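Local coordinates for protein DegT/DnrJ/EryC1/StrS aminotransferase (Brucella abortus 2308, PDB 4QGR) that probably acts as a pyridoxal-phosphate-dependent aminotransferase, transferring amino groups between substrates with the help of its bound cofactor, at residues R273-L278 / V282-L287; D114-N119 / S299-N304; E22-A27 / L253-A258. All blocks are in the same frame, centred on the assembly; numbering follows the deposited sequence. Where two conformers were deposited one is given.

How the contacts relate
Two of the three contacts meet in space, and the third stands apart. Contacts 1 and 2 have centres 12 Å apart and are joined by K283, whose NZ forms a salt bridge with D114 OD1 (2.9 Å), and by P285, which packs on S299. Contact 2 comes near the cofactor site: the side chain of S299 is about 7 Å from that of Q173, which binds pyridoxal phosphate, and the side chain of Y116 is about 11 Å from the bound cofactor. Contact 3 shares helix 247-278 with contact 1, yet their centres are 32 Å apart. It lies away from the annotated sites, on the opposite side of the chain's centre from contact 2.

Contact 1 (R273-L278 / V282-L287); sequences RYNEAL and VKVPEL
The amide of N275 reaches from the helix to the backbone of P285, its ND2 donating to P285 O over 3.0 Å. This bond is bent, with an angle of 142° at the hydrogen, and the donor stands well above the carbonyl plane instead of meeting a lone pair. The other end of the amide is held too: OD1 is hydrogen-bonded to the hydroxyl of Y298, so both polar atoms of this buried group have partners and its rotation is fixed. A second bond, much straighter at 163°, runs from V282 N to L278 O at 3.1 Å. It has the four-residue spacing of a helical bond, although V282 itself is extended, and it ties the departing chain to the last residue of helix 247-278.

This helix resembles the long one that leads from the large to the small domain in fold type I pyridoxal phosphate enzymes, and 282-287 doubles back along its final turns. Within the returning chain P285 is the centre of an inverse gamma turn, closed by a weak bond from E286 N to V284 O, and its carbonyl is the one that N275 uses.

Apolar groups fill in around these bonds. With its CG opposite the carbonyl carbon (chi1 -75°), N275 lays OD1 against V284 CB and P285 CD, each 3.4 Å away. L278 turns its CB to two neighbouring valine methyls, V284 CG1 at 3.8 Å and V282 CG2 at 3.9 Å. Beyond the segments, V284 and P285 both lean on Y298 of strand 298-301, while V282 packs against I300 of that strand. Y274, one residue before N275, turns its ring away from the returning chain to stack with Y298, and its hydroxyl bonds to P357 O.

Contact 2 (D114-N119 / S299-N304); sequences DSYNMN and SIESEN
Y116 spans the gap to E301 with the full length of its side chain, for the backbones stay far apart and the nearest CA pair, Y116 and S299, is 9.7 Å away. Its CB points toward strand 298-301 from a residue in the left-handed backbone region, just where an ST turn, S115 OG accepting from N117 N, bends the loop. With chi1 at -49°, the ring swings back beside its own chain, and D114 O lies 3.9 Å above the centre of one face of the Y116 ring. Along one edge CE2 looks toward S299, with S299 O 4.2 Å away. Along the other, CE1 has E301 OE2 at 3.2 Å, nearly in the ring plane. At the tip, Y116 OH donates to E301 OE2 over a very short 2.5 Å, the carboxylate turned 45° from the ring. The same hydroxyl accepts from a water, 2.8 Å from OH, which also donates to S299 O. L349 packs against both Y116 and E301. The ring thus joins the loop between strand 105-109 and helix 120-133 to strand 298-301, antiparallel to 353-356.

The glutamate's other oxygen, OE1, is paired with R352, and K283 makes a long, weak ion pair with OE2. Such positive neighbours probably keep buried E301 ionised, and a carboxylate in that state would be a strong acceptor, consistent with the unusually short phenol bond.

Contact 3 (E22-A27 / L253-A258); sequences ENRLNA and LLEKLA
E255 and R24 are linked both directly and through water, and the carboxylate oxygen OE2 of E255 takes two water hydrogens. One water lies 2.8 Å from E255 OE2 and also donates to the backbone R24 O. The second, 2.7 Å from E255 OE2, accepts from R24 NH2. The other carboxylate oxygen makes the direct salt bridge: R24 NE donates to E255 OE1 over 2.8 Å, with an angle of 157° at the hydrogen. Here the acceptor lies almost in the guanidinium plane, at its edge, but NE approaches from above the carboxylate plane, 36° out of it. The two flat groups are therefore not arranged as a coplanar, two-pronged pair; one N-H serves OE1, and water carries the link from NH2 to OE2.

Bends in both side chains make this possible. R24 is bent at chi3 (73°), which brings NE round to the side of its own CB, so that both face E255 OE1, while E255 is bent at chi2, and the two side chains cross at about a right angle. R24 CB also rests 3.6 Å from E255 OE1, so the base of the arginine backs the carboxylate as well. Deeper in, L25 slides past the glutamate and sets its CD2 3.8 Å from E255 CB. The pairing thus grades from an exposed arginine, which also touches a crystal neighbour, to a buried leucine.

The contact joins the early helix 22-35 to the front part of the long helix 247-278. L25 continues inward onto Y204, and K256 NZ on the next position of the long helix bonds to Q17 OE1 and G202 O. L253 packs on F47 of helix 42-55, and N26 of helix 22-35 meets V33 of the second subunit, which places the contact beside the dimer interface.

Contact 1 (R273-L278 / V282-L287)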
# COMPACT_ATOMS: atom_id res chain seq x y z
N ARG A 273 7.00 -6.05 -36.27
CA ARG A 273 6.13 -6.68 -37.25
C ARG A 273 4.81 -5.89 -37.41
O ARG A 273 4.35 -5.69 -38.54
CB ARG A 273 5.89 -8.16 -36.93
CG ARG A 273 5.28 -8.95 -38.07
CD ARG A 273 5.48 -10.43 -37.80
NE ARG A 273 5.00 -11.23 -38.92
CZ ARG A 273 3.79 -11.78 -39.03
NH1 ARG A 273 2.89 -11.68 -38.06
NH2 ARG A 273 3.49 -12.50 -40.11
N TYR A 274 4.21 -5.44 -36.31
CA TYR A 274 3.05 -4.55 -36.46
C TYR A 274 3.42 -3.28 -37.21
O TYR A 274 2.67 -2.82 -38.09
CB TYR A 274 2.53 -4.10 -35.10
CG TYR A 274 1.51 -4.93 -34.34
CD1 TYR A 274 0.35 -5.45 -34.95
CD2 TYR A 274 1.66 -5.10 -32.96
CE1 TYR A 274 -0.60 -6.14 -34.21
CE2 TYR A 274 0.73 -5.77 -32.20
CZ TYR A 274 -0.41 -6.28 -32.83
OH TYR A 274 -1.35 -6.92 -32.07
N ASN A 275 4.54 -2.66 -36.83
CA ASN A 275 4.88 -1.34 -37.40
C ASN A 275 5.04 -1.44 -38.92
O ASN A 275 4.46 -0.64 -39.64
CB ASN A 275 6.14 -0.74 -36.76
CG ASN A 275 5.89 -0.19 -35.34
OD1 ASN A 275 4.74 -0.08 -34.88
ND2 ASN A 275 6.96 0.19 -34.68
N GLU A 276 5.78 -2.45 -39.38
CA GLU A 276 6.04 -2.61 -40.82
C GLU A 276 4.76 -2.94 -41.58
O GLU A 276 4.58 -2.50 -42.70
CB GLU A 276 7.14 -3.66 -41.07
CG GLU A 276 8.50 -3.17 -40.59
CD GLU A 276 8.92 -1.83 -41.23
OE1 GLU A 276 8.79 -1.68 -42.48
OE2 GLU A 276 9.37 -0.91 -40.50
N ALA A 277 3.83 -3.67 -40.96
CA ALA A 277 2.64 -4.11 -41.67
C ALA A 277 1.55 -3.05 -41.67
O ALA A 277 0.67 -3.06 -42.54
CB ALA A 277 2.12 -5.41 -41.06
N LEU A 278 1.58 -2.15 -40.68
CA LEU A 278 0.46 -1.20 -40.47
C LEU A 278 0.75 0.25 -40.82
O LEU A 278 -0.18 1.06 -40.86
CB LEU A 278 -0.01 -1.28 -39.00
CG LEU A 278 -0.70 -2.60 -38.63
CD1 LEU A 278 -0.90 -2.68 -37.12
CD2 LEU A 278 -2.02 -2.76 -39.36
N VAL A 282 -2.37 3.17 -40.62
CA VAL A 282 -2.54 3.86 -39.36
C VAL A 282 -1.20 4.44 -38.92
O VAL A 282 -0.17 4.12 -39.48
CB VAL A 282 -3.08 2.94 -38.23
CG1 VAL A 282 -4.51 2.50 -38.51
CG2 VAL A 282 -2.17 1.75 -37.98
N LYS A 283 -1.23 5.29 -37.90
CA LYS A 283 -0.03 5.86 -37.37
C LYS A 283 0.55 4.89 -36.35
O LYS A 283 -0.12 4.53 -35.40
CB LYS A 283 -0.33 7.22 -36.77
CG LYS A 283 0.85 7.95 -36.18
CD LYS A 283 0.51 9.44 -36.01
CE LYS A 283 1.69 10.27 -35.56
NZ LYS A 283 2.27 9.69 -34.34
N VAL A 284 1.79 4.47 -36.58
CA VAL A 284 2.40 3.42 -35.77
C VAL A 284 3.46 4.02 -34.83
O VAL A 284 4.06 5.05 -35.12
CB VAL A 284 3.00 2.26 -36.61
CG1 VAL A 284 1.92 1.57 -37.44
CG2 VAL A 284 4.13 2.72 -37.50
N PRO A 285 3.67 3.38 -33.69
CA PRO A 285 4.67 3.83 -32.73
C PRO A 285 6.09 3.44 -33.16
O PRO A 285 6.62 2.41 -32.76
CB PRO A 285 4.22 3.13 -31.44
CG PRO A 285 3.61 1.83 -31.92
CD PRO A 285 2.90 2.20 -33.19
N GLU A 286 6.74 4.27 -33.94
CA GLU A 286 8.12 3.99 -34.37
C GLU A 286 9.10 3.94 -33.18
O GLU A 286 8.95 4.69 -32.22
CB GLU A 286 8.59 5.02 -35.40
CG GLU A 286 7.88 4.91 -36.73
CD GLU A 286 8.48 3.82 -37.59
OE1 GLU A 286 9.73 3.79 -37.74
OE2 GLU A 286 7.71 2.98 -38.12
N LEU A 287 10.07 3.03 -33.25
CA LEU A 287 11.09 2.90 -32.24
C LEU A 287 12.25 3.74 -32.71
O LEU A 287 12.85 3.43 -33.72
CB LEU A 287 11.58 1.47 -32.13
CG LEU A 287 11.01 0.58 -31.06
CD1 LEU A 287 11.70 -0.77 -31.20
CD2 LEU A 287 11.22 1.19 -29.65
O HOH W 1 7.90 0.77 -39.14

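Contact 2 (D114-N119 / S299-N304)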
# COMPACT_ATOMS: atom_id res chain seq x y z
N ASP A 114 4.11 12.10 -31.21
CA ASP A 114 4.62 10.82 -31.68
C ASP A 114 5.09 9.88 -30.57
O ASP A 114 4.75 8.68 -30.57
CB ASP A 114 5.76 11.04 -32.67
CG ASP A 114 5.35 11.88 -33.90
OD1 ASP A 114 4.20 11.82 -34.36
OD2 ASP A 114 6.17 12.69 -34.33
N SER A 115 5.86 10.39 -29.62
CA SER A 115 6.34 9.59 -28.52
C SER A 115 5.32 9.43 -27.37
O SER A 115 5.47 8.54 -26.54
CB SER A 115 7.64 10.20 -27.99
OG SER A 115 7.37 11.35 -27.20
N TYR A 116 4.36 10.35 -27.29
CA TYR A 116 3.39 10.42 -26.19
C TYR A 116 4.03 10.71 -24.84
O TYR A 116 3.41 10.52 -23.78
CB TYR A 116 2.54 9.14 -26.11
CG TYR A 116 1.96 8.71 -27.42
CD1 TYR A 116 1.32 9.62 -28.26
CD2 TYR A 116 2.05 7.38 -27.86
CE1 TYR A 116 0.77 9.23 -29.46
CE2 TYR A 116 1.48 6.98 -29.06
CZ TYR A 116 0.84 7.92 -29.86
OH TYR A 116 0.30 7.56 -31.08
N ASN A 117 5.27 11.20 -24.88
CA ASN A 117 6.03 11.53 -23.69
C ASN A 117 6.21 13.06 -23.52
O ASN A 117 6.09 13.82 -24.48
CB ASN A 117 7.38 10.79 -23.70
CG ASN A 117 7.22 9.31 -23.37
OD1 ASN A 117 6.30 8.94 -22.64
ND2 ASN A 117 8.17 8.49 -23.81
N MET A 118 6.50 13.48 -22.30
CA MET A 118 6.54 14.92 -21.91
C MET A 118 7.29 15.78 -22.92
O MET A 118 8.44 15.52 -23.25
CB MET A 118 7.22 15.05 -20.54
CG MET A 118 7.26 16.50 -20.00
SD MET A 118 7.90 16.66 -18.33
CE MET A 118 6.60 15.93 -17.33
N ASN A 119 6.63 16.86 -23.34
CA ASN A 119 7.16 17.84 -24.28
C ASN A 119 8.18 18.71 -23.52
O ASN A 119 7.86 19.40 -22.53
CB ASN A 119 6.00 18.71 -24.82
CG ASN A 119 6.45 19.84 -25.73
OD1 ASN A 119 7.43 20.51 -25.46
ND2 ASN A 119 5.68 20.11 -26.76
N SER A 299 0.48 1.08 -29.15
CA SER A 299 -0.52 2.11 -29.36
C SER A 299 -0.40 2.77 -30.73
O SER A 299 0.65 3.37 -31.04
CB SER A 299 -0.42 3.15 -28.26
OG SER A 299 -0.71 2.59 -26.97
N ILE A 300 -1.49 2.72 -31.48
CA ILE A 300 -1.62 3.28 -32.82
C ILE A 300 -2.58 4.46 -32.79
O ILE A 300 -3.27 4.66 -31.79
CB ILE A 300 -2.12 2.25 -33.85
CG1 ILE A 300 -3.52 1.75 -33.46
CG2 ILE A 300 -1.11 1.14 -33.94
CD1 ILE A 300 -4.33 1.14 -34.56
N GLU A 301 -2.63 5.23 -33.85
CA GLU A 301 -3.71 6.19 -34.05
C GLU A 301 -4.39 5.88 -35.35
O GLU A 301 -3.75 5.59 -36.34
CB GLU A 301 -3.23 7.63 -34.03
CG GLU A 301 -2.53 8.04 -32.75
CD GLU A 301 -1.77 9.34 -32.90
OE1 GLU A 301 -2.26 10.24 -33.59
OE2 GLU A 301 -0.68 9.46 -32.33
N SER A 302 -5.71 5.98 -35.37
CA SER A 302 -6.50 5.66 -36.55
C SER A 302 -7.60 6.66 -36.81
O SER A 302 -8.21 7.15 -35.87
CB SER A 302 -7.13 4.28 -36.36
OG SER A 302 -7.95 3.92 -37.45
N GLU A 303 -7.86 6.96 -38.10
CA GLU A 303 -9.13 7.57 -38.52
C GLU A 303 -10.26 6.62 -38.10
O GLU A 303 -10.04 5.40 -38.07
CB GLU A 303 -9.18 7.79 -40.04
N ASN A 304 -11.43 7.17 -37.79
CA ASN A 304 -12.57 6.38 -37.33
C ASN A 304 -12.16 5.31 -36.31
O ASN A 304 -12.45 4.11 -36.50
CB ASN A 304 -13.26 5.75 -38.53
CG ASN A 304 -13.72 6.80 -39.53
OD1 ASN A 304 -13.34 6.77 -40.70
ND2 ASN A 304 -14.53 7.75 -39.05
O HOH W 2 1.60 5.60 -32.62

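Contact 3 (E22-A27 / L253-A258)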
# COMPACT_ATOMS: atom_id res chain seq x y z
N GLU A 22 5.19 -22.56 -15.13
CA GLU A 22 4.15 -22.98 -14.20
C GLU A 22 4.67 -23.63 -12.92
O GLU A 22 4.32 -23.24 -11.78
CB GLU A 22 3.17 -23.91 -14.97
CG GLU A 22 2.09 -24.49 -14.07
CD GLU A 22 1.12 -25.45 -14.76
OE1 GLU A 22 1.04 -25.50 -15.99
OE2 GLU A 22 0.41 -26.16 -14.02
N ASN A 23 5.47 -24.66 -13.09
CA ASN A 23 5.98 -25.38 -11.94
C ASN A 23 7.00 -24.60 -11.12
O ASN A 23 7.03 -24.74 -9.91
CB ASN A 23 6.55 -26.72 -12.39
CG ASN A 23 5.48 -27.62 -12.91
OD1 ASN A 23 4.79 -28.29 -12.13
ND2 ASN A 23 5.35 -27.68 -14.24
N ARG A 24 7.79 -23.75 -11.79
CA ARG A 24 8.72 -22.86 -11.08
C ARG A 24 7.94 -21.85 -10.22
O ARG A 24 8.28 -21.61 -9.06
CB ARG A 24 9.64 -22.13 -12.05
CG ARG A 24 10.61 -23.04 -12.85
CD ARG A 24 11.72 -22.21 -13.48
NE ARG A 24 12.65 -21.77 -12.43
CZ ARG A 24 13.59 -22.53 -11.87
NH1 ARG A 24 13.87 -23.76 -12.30
NH2 ARG A 24 14.33 -22.04 -10.90
N LEU A 25 6.86 -21.33 -10.76
CA LEU A 25 6.04 -20.39 -9.96
C LEU A 25 5.43 -21.12 -8.77
O LEU A 25 5.45 -20.60 -7.64
CB LEU A 25 4.96 -19.74 -10.82
CG LEU A 25 5.50 -18.68 -11.77
CD1 LEU A 25 4.50 -18.37 -12.88
CD2 LEU A 25 5.84 -17.42 -10.99
N ASN A 26 4.89 -22.33 -9.00
CA ASN A 26 4.31 -23.09 -7.89
C ASN A 26 5.31 -23.34 -6.77
O ASN A 26 4.98 -23.18 -5.59
CB ASN A 26 3.66 -24.40 -8.33
CG ASN A 26 2.44 -24.18 -9.17
OD1 ASN A 26 1.83 -23.11 -9.13
ND2 ASN A 26 2.10 -25.16 -9.96
N ALA A 27 6.52 -23.74 -7.14
CA ALA A 27 7.56 -24.03 -6.15
C ALA A 27 7.96 -22.78 -5.38
O ALA A 27 8.19 -22.84 -4.16
CB ALA A 27 8.78 -24.66 -6.77
N LEU A 253 8.14 -12.65 -8.66
CA LEU A 253 8.94 -11.73 -9.48
C LEU A 253 10.33 -12.27 -9.86
O LEU A 253 10.83 -12.04 -10.97
CB LEU A 253 9.04 -10.36 -8.78
CG LEU A 253 7.75 -9.55 -8.91
CD1 LEU A 253 7.65 -8.47 -7.86
CD2 LEU A 253 7.57 -8.94 -10.27
N LEU A 254 10.90 -13.05 -8.96
CA LEU A 254 12.18 -13.70 -9.26
C LEU A 254 12.04 -14.59 -10.49
O LEU A 254 12.88 -14.58 -11.36
CB LEU A 254 12.69 -14.47 -8.07
CG LEU A 254 13.32 -13.60 -6.97
CD1 LEU A 254 13.47 -14.40 -5.68
CD2 LEU A 254 14.68 -13.07 -7.41
N GLU A 255 10.94 -15.33 -10.57
CA GLU A 255 10.71 -16.17 -11.74
C GLU A 255 10.33 -15.36 -12.99
O GLU A 255 10.83 -15.66 -14.08
CB GLU A 255 9.65 -17.20 -11.44
CG GLU A 255 9.96 -18.14 -10.30
CD GLU A 255 11.22 -18.98 -10.49
OE1 GLU A 255 11.69 -19.22 -11.63
OE2 GLU A 255 11.79 -19.41 -9.47
N LYS A 256 9.55 -14.29 -12.83
CA LYS A 256 9.25 -13.41 -13.96
C LYS A 256 10.55 -12.77 -14.52
O LYS A 256 10.76 -12.69 -15.74
CB LYS A 256 8.28 -12.31 -13.57
CG LYS A 256 6.95 -12.73 -12.98
CD LYS A 256 6.16 -13.64 -13.92
CE LYS A 256 4.66 -13.51 -13.70
NZ LYS A 256 4.14 -12.22 -14.18
N LEU A 257 11.42 -12.36 -13.61
CA LEU A 257 12.63 -11.62 -13.98
C LEU A 257 13.53 -12.52 -14.81
O LEU A 257 14.13 -12.08 -15.81
CB LEU A 257 13.34 -11.03 -12.74
CG LEU A 257 14.67 -10.34 -13.05
CD1 LEU A 257 14.38 -9.09 -13.94
CD2 LEU A 257 15.36 -9.96 -11.75
N ALA A 258 13.56 -13.81 -14.49
CA ALA A 258 14.47 -14.74 -15.22
C ALA A 258 14.09 -14.96 -16.69
O ALA A 258 14.91 -15.43 -17.49
CB ALA A 258 14.56 -16.10 -14.50
O HOH W 3 11.01 -21.88 -8.39
O HOH W 4 14.41 -19.33 -10.08